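Long-range contact in phospholethanolamine N-methyltransferase 2 (PDB 4KRI), which probably catalyses S-adenosylmethionine-dependent N-methylation of phosphomonomethylethanolamine in the later steps of nematode phosphocholine synthesis: residues A[133-144]-A[156-167]. Sequence-based numbering, arbitrary orientation.
Sequences NVGFQFYAVNEV and DFIWTLMKKPFP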
ATOM      1  N   ASN A 133      13.661 -11.271 -21.805  1.00 33.69           N
ATOM      2  CA  ASN A 133      12.677 -10.194 -21.803  1.00 31.41           C
ATOM      3  C   ASN A 133      13.071  -9.048 -20.878  1.00 30.98           C
ATOM      4  O   ASN A 133      13.901  -9.213 -19.983  1.00 29.92           O
ATOM      5  CB  ASN A 133      11.300 -10.721 -21.380  1.00 33.79           C
ATOM      6  CG  ASN A 133      10.631 -11.552 -22.459  1.00 42.17           C
ATOM      7  OD1 ASN A 133      10.897 -11.381 -23.648  1.00 48.03           O
ATOM      8  ND2 ASN A 133       9.748 -12.451 -22.047  1.00 46.15           N
ATOM      9  N   VAL A 134      12.475  -7.883 -21.111  1.00 26.45           N
ATOM     10  CA  VAL A 134      12.563  -6.786 -20.159  1.00 23.17           C
ATOM     11  C   VAL A 134      11.152  -6.341 -19.820  1.00 28.50           C
ATOM     12  O   VAL A 134      10.215  -6.578 -20.589  1.00 29.79           O
ATOM     13  CB  VAL A 134      13.357  -5.572 -20.699  1.00 26.00           C
ATOM     14  CG1 VAL A 134      14.825  -5.933 -20.871  1.00 30.54           C
ATOM     15  CG2 VAL A 134      12.754  -5.049 -22.009  1.00 29.83           C
ATOM     16  N   GLY A 135      11.004  -5.695 -18.671  1.00 27.66           N
ATOM     17  CA  GLY A 135       9.705  -5.215 -18.246  1.00 23.09           C
ATOM     18  C   GLY A 135       9.891  -4.284 -17.072  1.00 25.55           C
ATOM     19  O   GLY A 135      11.020  -4.034 -16.647  1.00 24.79           O
ATOM     20  N   PHE A 136       8.793  -3.761 -16.541  1.00 22.54           N
ATOM     21  CA  PHE A 136       8.899  -2.881 -15.386  1.00 22.39           C
ATOM     22  C   PHE A 136       8.643  -3.602 -14.078  1.00 28.55           C
ATOM     23  O   PHE A 136       7.643  -4.310 -13.934  1.00 29.69           O
ATOM     24  CB  PHE A 136       7.927  -1.704 -15.516  1.00 21.38           C
ATOM     25  CG  PHE A 136       8.369  -0.669 -16.499  1.00 22.66           C
ATOM     26  CD1 PHE A 136       9.530   0.068 -16.279  1.00 22.67           C
ATOM     27  CD2 PHE A 136       7.623  -0.416 -17.647  1.00 27.60           C
ATOM     28  CE1 PHE A 136       9.947   1.031 -17.199  1.00 20.11           C
ATOM     29  CE2 PHE A 136       8.025   0.538 -18.565  1.00 28.01           C
ATOM     30  CZ  PHE A 136       9.198   1.265 -18.346  1.00 24.87           C
ATOM     31  N   GLN A 137       9.554  -3.419 -13.125  1.00 22.95           N
ATOM     32  CA  GLN A 137       9.343  -3.867 -11.754  1.00 21.68           C
ATOM     33  C   GLN A 137       8.633  -2.756 -10.987  1.00 25.77           C
ATOM     34  O   GLN A 137       8.989  -1.581 -11.101  1.00 23.85           O
ATOM     35  CB  GLN A 137      10.682  -4.197 -11.082  1.00 24.36           C
ATOM     36  CG  GLN A 137      10.580  -4.501  -9.590  1.00 29.05           C
ATOM     37  CD  GLN A 137      11.927  -4.822  -8.976  1.00 37.27           C
ATOM     38  OE1 GLN A 137      12.651  -5.691  -9.464  1.00 38.20           O
ATOM     39  NE2 GLN A 137      12.273  -4.121  -7.902  1.00 41.95           N
ATOM     40  N   PHE A 138       7.622  -3.127 -10.212  1.00 25.16           N
ATOM     41  CA  PHE A 138       6.838  -2.152  -9.460  1.00 24.51           C
ATOM     42  C   PHE A 138       7.582  -1.615  -8.231  1.00 21.70           C
ATOM     43  O   PHE A 138       8.218  -2.379  -7.491  1.00 24.42           O
ATOM     44  CB  PHE A 138       5.510  -2.786  -9.028  1.00 24.95           C
ATOM     45  CG  PHE A 138       4.667  -1.889  -8.175  1.00 25.87           C
ATOM     46  CD1 PHE A 138       3.878  -0.899  -8.757  1.00 27.30           C
ATOM     47  CD2 PHE A 138       4.681  -2.016  -6.794  1.00 26.41           C
ATOM     48  CE1 PHE A 138       3.104  -0.059  -7.973  1.00 25.22           C
ATOM     49  CE2 PHE A 138       3.904  -1.176  -6.005  1.00 25.01           C
ATOM     50  CZ  PHE A 138       3.120  -0.207  -6.593  1.00 23.47           C
ATOM     51  N   TYR A 139       7.509  -0.297  -8.019  1.00 20.73           N
ATOM     52  CA  TYR A 139       8.004   0.299  -6.781  1.00 19.53           C
ATOM     53  C   TYR A 139       6.892   0.951  -5.950  1.00 22.58           C
ATOM     54  O   TYR A 139       6.732   0.630  -4.770  1.00 21.00           O
ATOM     55  CB  TYR A 139       9.138   1.297  -7.040  1.00 19.70           C
ATOM     56  CG  TYR A 139       9.703   1.866  -5.763  1.00 24.55           C
ATOM     57  CD1 TYR A 139      10.589   1.131  -4.981  1.00 31.64           C
ATOM     58  CD2 TYR A 139       9.340   3.130  -5.324  1.00 23.63           C
ATOM     59  CE1 TYR A 139      11.097   1.649  -3.796  1.00 30.31           C
ATOM     60  CE2 TYR A 139       9.846   3.653  -4.146  1.00 25.97           C
ATOM     61  CZ  TYR A 139      10.724   2.918  -3.392  1.00 30.64           C
ATOM     62  OH  TYR A 139      11.215   3.461  -2.220  1.00 29.30           O
ATOM     63  N   ALA A 140       6.146   1.877  -6.540  1.00 22.66           N
ATOM     64  CA  ALA A 140       5.074   2.540  -5.798  1.00 18.79           C
ATOM     65  C   ALA A 140       4.082   3.247  -6.699  1.00 19.96           C
ATOM     66  O   ALA A 140       4.370   3.539  -7.857  1.00 20.24           O
ATOM     67  CB  ALA A 140       5.646   3.538  -4.783  1.00 20.29           C
ATOM     68  N   VAL A 141       2.904   3.507  -6.149  1.00 19.17           N
ATOM     69  CA  VAL A 141       1.989   4.484  -6.724  1.00 19.21           C
ATOM     70  C   VAL A 141       1.720   5.501  -5.632  1.00 20.30           C
ATOM     71  O   VAL A 141       1.299   5.142  -4.530  1.00 20.05           O
ATOM     72  CB  VAL A 141       0.636   3.877  -7.117  1.00 20.60           C
ATOM     73  CG1 VAL A 141      -0.207   4.944  -7.861  1.00 25.78           C
ATOM     74  CG2 VAL A 141       0.819   2.648  -7.989  1.00 22.50           C
ATOM     75  N   ASN A 142       1.981   6.766  -5.926  1.00 21.51           N
ATOM     76  CA  ASN A 142       1.688   7.836  -4.988  1.00 19.42           C
ATOM     77  C   ASN A 142       0.623   8.758  -5.536  1.00 20.97           C
ATOM     78  O   ASN A 142       0.357   8.774  -6.741  1.00 22.04           O
ATOM     79  CB  ASN A 142       2.936   8.676  -4.711  1.00 19.22           C
ATOM     80  CG  ASN A 142       3.939   7.959  -3.836  1.00 21.86           C
ATOM     81  OD1 ASN A 142       3.767   7.876  -2.612  1.00 25.12           O
ATOM     82  ND2 ASN A 142       5.020   7.474  -4.452  1.00 20.31           N
ATOM     83  N   GLU A 143       0.020   9.534  -4.648  1.00 17.83           N
ATOM     84  CA  GLU A 143      -0.855  10.621  -5.083  1.00 20.17           C
ATOM     85  C   GLU A 143      -0.050  11.893  -5.252  1.00 22.92           C
ATOM     86  O   GLU A 143       0.864  12.160  -4.462  1.00 19.25           O
ATOM     87  CB  GLU A 143      -1.942  10.892  -4.039  1.00 20.85           C
ATOM     88  CG  GLU A 143      -2.877   9.727  -3.776  1.00 22.59           C
ATOM     89  CD  GLU A 143      -3.870  10.049  -2.671  1.00 23.94           C
ATOM     90  OE1 GLU A 143      -3.427  10.162  -1.516  1.00 21.12           O
ATOM     91  OE2 GLU A 143      -5.082  10.235  -2.945  1.00 23.41           O
ATOM     92  N   VAL A 144      -0.409  12.688  -6.262  1.00 20.06           N
ATOM     93  CA  VAL A 144       0.127  14.034  -6.385  1.00 19.36           C
ATOM     94  C   VAL A 144      -0.473  14.884  -5.270  1.00 19.37           C
ATOM     95  O   VAL A 144      -1.688  15.093  -5.225  1.00 20.26           O
ATOM     96  CB  VAL A 144      -0.243  14.673  -7.740  1.00 19.61           C
ATOM     97  CG1 VAL A 144       0.329  16.096  -7.834  1.00 18.51           C
ATOM     98  CG2 VAL A 144       0.287  13.816  -8.864  1.00 24.00           C
ATOM     99  N   ASP A 156      -4.956  11.717  -8.677  1.00 20.00           N
ATOM    100  CA  ASP A 156      -3.890  12.178  -9.563  1.00 21.75           C
ATOM    101  C   ASP A 156      -2.679  11.334  -9.156  1.00 22.35           C
ATOM    102  O   ASP A 156      -2.166  11.481  -8.049  1.00 22.58           O
ATOM    103  CB  ASP A 156      -3.668  13.684  -9.337  1.00 18.16           C
ATOM    104  CG  ASP A 156      -2.859  14.337 -10.433  1.00 26.09           C
ATOM    105  OD1 ASP A 156      -2.352  13.609 -11.324  1.00 25.63           O
ATOM    106  OD2 ASP A 156      -2.719  15.591 -10.408  1.00 26.23           O
ATOM    107  N   PHE A 157      -2.256  10.406 -10.013  1.00 19.97           N
ATOM    108  CA  PHE A 157      -1.286   9.385  -9.572  1.00 21.79           C
ATOM    109  C   PHE A 157       0.117   9.509 -10.166  1.00 23.29           C
ATOM    110  O   PHE A 157       0.287  10.008 -11.272  1.00 21.04           O
ATOM    111  CB  PHE A 157      -1.847   7.996  -9.861  1.00 22.56           C
ATOM    112  CG  PHE A 157      -3.080   7.680  -9.073  1.00 19.40           C
ATOM    113  CD1 PHE A 157      -2.999   7.451  -7.710  1.00 24.48           C
ATOM    114  CD2 PHE A 157      -4.322   7.647  -9.692  1.00 21.40           C
ATOM    115  CE1 PHE A 157      -4.133   7.150  -6.969  1.00 21.10           C
ATOM    116  CE2 PHE A 157      -5.468   7.361  -8.964  1.00 21.12           C
ATOM    117  CZ  PHE A 157      -5.370   7.109  -7.595  1.00 20.87           C
ATOM    118  N   ILE A 158       1.110   9.051  -9.408  1.00 19.70           N
ATOM    119  CA  ILE A 158       2.492   8.945  -9.868  1.00 18.88           C
ATOM    120  C   ILE A 158       2.919   7.499  -9.700  1.00 20.33           C
ATOM    121  O   ILE A 158       2.921   6.981  -8.584  1.00 21.21           O
ATOM    122  CB  ILE A 158       3.431   9.790  -9.015  1.00 19.35           C
ATOM    123  CG1 ILE A 158       2.972  11.254  -9.006  1.00 20.84           C
ATOM    124  CG2 ILE A 158       4.875   9.683  -9.537  1.00 21.41           C
ATOM    125  CD1 ILE A 158       3.631  12.078  -7.903  1.00 22.07           C
ATOM    126  N   TRP A 159       3.281   6.839 -10.793  1.00 19.80           N
ATOM    127  CA  TRP A 159       3.858   5.499 -10.684  1.00 16.66           C
ATOM    128  C   TRP A 159       5.366   5.617 -10.676  1.00 20.01           C
ATOM    129  O   TRP A 159       5.935   6.376 -11.448  1.00 18.45           O
ATOM    130  CB  TRP A 159       3.456   4.624 -11.888  1.00 21.82           C
ATOM    131  CG  TRP A 159       2.056   4.103 -11.867  1.00 21.12           C
ATOM    132  CD1 TRP A 159       1.651   2.846 -11.506  1.00 24.73           C
ATOM    133  CD2 TRP A 159       0.874   4.807 -12.251  1.00 19.79           C
ATOM    134  NE1 TRP A 159       0.280   2.734 -11.641  1.00 23.51           N
ATOM    135  CE2 TRP A 159      -0.217   3.927 -12.090  1.00 23.74           C
ATOM    136  CE3 TRP A 159       0.628   6.104 -12.715  1.00 22.36           C
ATOM    137  CZ2 TRP A 159      -1.532   4.303 -12.376  1.00 24.73           C
ATOM    138  CZ3 TRP A 159      -0.672   6.475 -12.993  1.00 25.98           C
ATOM    139  CH2 TRP A 159      -1.735   5.578 -12.820  1.00 25.53           C
ATOM    140  N   THR A 160       6.018   4.843  -9.823  1.00 19.36           N
ATOM    141  CA  THR A 160       7.471   4.716  -9.857  1.00 18.44           C
ATOM    142  C   THR A 160       7.751   3.276 -10.248  1.00 19.87           C
ATOM    143  O   THR A 160       7.376   2.368  -9.515  1.00 19.33           O
ATOM    144  CB  THR A 160       8.086   4.970  -8.459  1.00 18.24           C
ATOM    145  OG1 THR A 160       7.810   6.319  -8.045  1.00 21.41           O
ATOM    146  CG2 THR A 160       9.600   4.792  -8.508  1.00 21.03           C
ATOM    147  N   LEU A 161       8.399   3.071 -11.396  1.00 20.58           N
ATOM    148  CA  LEU A 161       8.676   1.720 -11.916  1.00 19.15           C
ATOM    149  C   LEU A 161      10.130   1.647 -12.355  1.00 25.30           C
ATOM    150  O   LEU A 161      10.725   2.670 -12.682  1.00 21.99           O
ATOM    151  CB  LEU A 161       7.775   1.446 -13.128  1.00 21.66           C
ATOM    152  CG  LEU A 161       6.268   1.658 -12.951  1.00 23.19           C
ATOM    153  CD1 LEU A 161       5.561   1.637 -14.308  1.00 26.72           C
ATOM    154  CD2 LEU A 161       5.684   0.600 -12.039  1.00 25.94           C
ATOM    155  N   MET A 162      10.707   0.447 -12.369  1.00 20.74           N
ATOM    156  CA  MET A 162      12.103   0.295 -12.772  1.00 21.16           C
ATOM    157  C   MET A 162      12.227  -0.766 -13.856  1.00 21.72           C
ATOM    158  O   MET A 162      11.615  -1.833 -13.755  1.00 23.37           O
ATOM    159  CB  MET A 162      12.945  -0.101 -11.547  1.00 27.59           C
ATOM    160  CG  MET A 162      14.441  -0.198 -11.805  1.00 40.47           C
ATOM    161  SD  MET A 162      15.426  -0.187 -10.279  1.00 54.15           S
ATOM    162  CE  MET A 162      14.108  -0.144  -9.049  1.00 47.84           C
ATOM    163  N   LYS A 163      13.019  -0.491 -14.890  1.00 23.54           N
ATOM    164  CA  LYS A 163      13.232  -1.473 -15.954  1.00 23.72           C
ATOM    165  C   LYS A 163      14.120  -2.606 -15.457  1.00 24.96           C
ATOM    166  O   LYS A 163      15.193  -2.354 -14.911  1.00 24.41           O
ATOM    167  CB  LYS A 163      13.916  -0.819 -17.144  1.00 21.16           C
ATOM    168  CG  LYS A 163      14.105  -1.774 -18.324  1.00 22.37           C
ATOM    169  CD  LYS A 163      14.885  -1.117 -19.462  1.00 23.12           C
ATOM    170  CE  LYS A 163      15.124  -2.112 -20.591  1.00 24.46           C
ATOM    171  NZ  LYS A 163      15.760  -1.489 -21.788  1.00 27.48           N
ATOM    172  N   LYS A 164      13.683  -3.849 -15.659  1.00 22.77           N
ATOM    173  CA  LYS A 164      14.430  -5.026 -15.192  1.00 22.20           C
ATOM    174  C   LYS A 164      14.421  -6.122 -16.252  1.00 25.44           C
ATOM    175  O   LYS A 164      13.542  -6.152 -17.124  1.00 24.76           O
ATOM    176  CB  LYS A 164      13.815  -5.577 -13.899  1.00 25.79           C
ATOM    177  CG  LYS A 164      13.918  -4.653 -12.711  1.00 30.76           C
ATOM    178  CD  LYS A 164      15.366  -4.474 -12.276  1.00 29.80           C
ATOM    179  CE  LYS A 164      15.442  -3.663 -10.982  1.00 38.85           C
ATOM    180  NZ  LYS A 164      16.847  -3.418 -10.548  1.00 42.99           N
ATOM    181  N   PRO A 165      15.419  -7.015 -16.200  1.00 29.25           N
ATOM    182  CA  PRO A 165      15.434  -8.186 -17.086  1.00 31.27           C
ATOM    183  C   PRO A 165      14.563  -9.308 -16.516  1.00 32.02           C
ATOM    184  O   PRO A 165      14.498  -9.466 -15.291  1.00 28.68           O
ATOM    185  CB  PRO A 165      16.907  -8.603 -17.073  1.00 33.74           C
ATOM    186  CG  PRO A 165      17.376  -8.218 -15.693  1.00 33.09           C
ATOM    187  CD  PRO A 165      16.654  -6.907 -15.399  1.00 34.18           C
ATOM    188  N   PHE A 166      13.894 -10.070 -17.384  1.00 36.23           N
ATOM    189  CA  PHE A 166      13.047 -11.182 -16.928  1.00 35.85           C
ATOM    190  C   PHE A 166      13.253 -12.456 -17.749  1.00 44.33           C
ATOM    191  O   PHE A 166      13.512 -12.382 -18.954  1.00 38.84           O
ATOM    192  CB  PHE A 166      11.558 -10.801 -16.992  1.00 35.92           C
ATOM    193  CG  PHE A 166      11.140  -9.773 -15.982  1.00 37.80           C
ATOM    194  CD1 PHE A 166      10.759 -10.148 -14.697  1.00 38.89           C
ATOM    195  CD2 PHE A 166      11.103  -8.431 -16.322  1.00 36.63           C
ATOM    196  CE1 PHE A 166      10.365  -9.197 -13.764  1.00 40.28           C
ATOM    197  CE2 PHE A 166      10.714  -7.475 -15.399  1.00 35.28           C
ATOM    198  CZ  PHE A 166      10.342  -7.853 -14.119  1.00 37.60           C
ATOM    199  N   PRO A 167      13.106 -13.632 -17.104  1.00 61.51           N
ATOM    200  CA  PRO A 167      13.104 -14.916 -17.822  1.00 72.84           C
ATOM    201  C   PRO A 167      11.992 -14.966 -18.872  1.00 80.03           C
ATOM    202  O   PRO A 167      11.159 -14.060 -18.925  1.00 82.82           O
ATOM    203  CB  PRO A 167      12.810 -15.939 -16.716  1.00 73.34           C
ATOM    204  CG  PRO A 167      13.250 -15.281 -15.456  1.00 70.02           C
ATOM    205  CD  PRO A 167      12.971 -13.815 -15.646  1.00 61.81           C
TER
HETATM  206  O   HOH W   1       5.319   6.733  -7.042  1.00 25.54           O
HETATM  207  O   HOH W   2      -4.117  13.141  -5.959  1.00 22.00           O
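Strands 133-143 and 156-166 pair antiparallel from Asn133 with Phe166 to Glu143 with Phe157, their axes at 142°. At a classic beta bulge, Tyr139 and Ala140 are set against the single Thr160, whose O accepts from Tyr139 N at 3.1 Å and from Ala140 N at 3.3 Å. The Tyr139 bond is more bent, 138° at the hydrogen. Tyr139 CD2 lies 3.6 Å from Thr160 CG2, the side chains running side by side. A water accepts from Asn142 ND2 at 2.7 Å, donates to Ile158 O and bonds Thr160 OG1. This antiparallel pair, joined through helix 145-151, belongs to the N-terminal region of the di-domain methyltransferase. Strand 98-105 flanks 156-166, and strand 273-277 of the methyltransferase domain pairs with 132-143. On the sheet face opposite Thr160, Val141 CG1 lies over one face of the Trp159 ring, while CG2 makes the closer contact, 3.6 Å from CD1. Phe136 CD1 meets Leu161 CB at 3.9 Å, the side chains crossing at about a right angle. Back on the Thr160 face, Phe166 CG is anti to its carbonyl carbon (chi1 -70°), which brings the ring edge to Gly135, CD2 3.6 Å from Gly135 N. Arg126 makes a cation-pi contact with it.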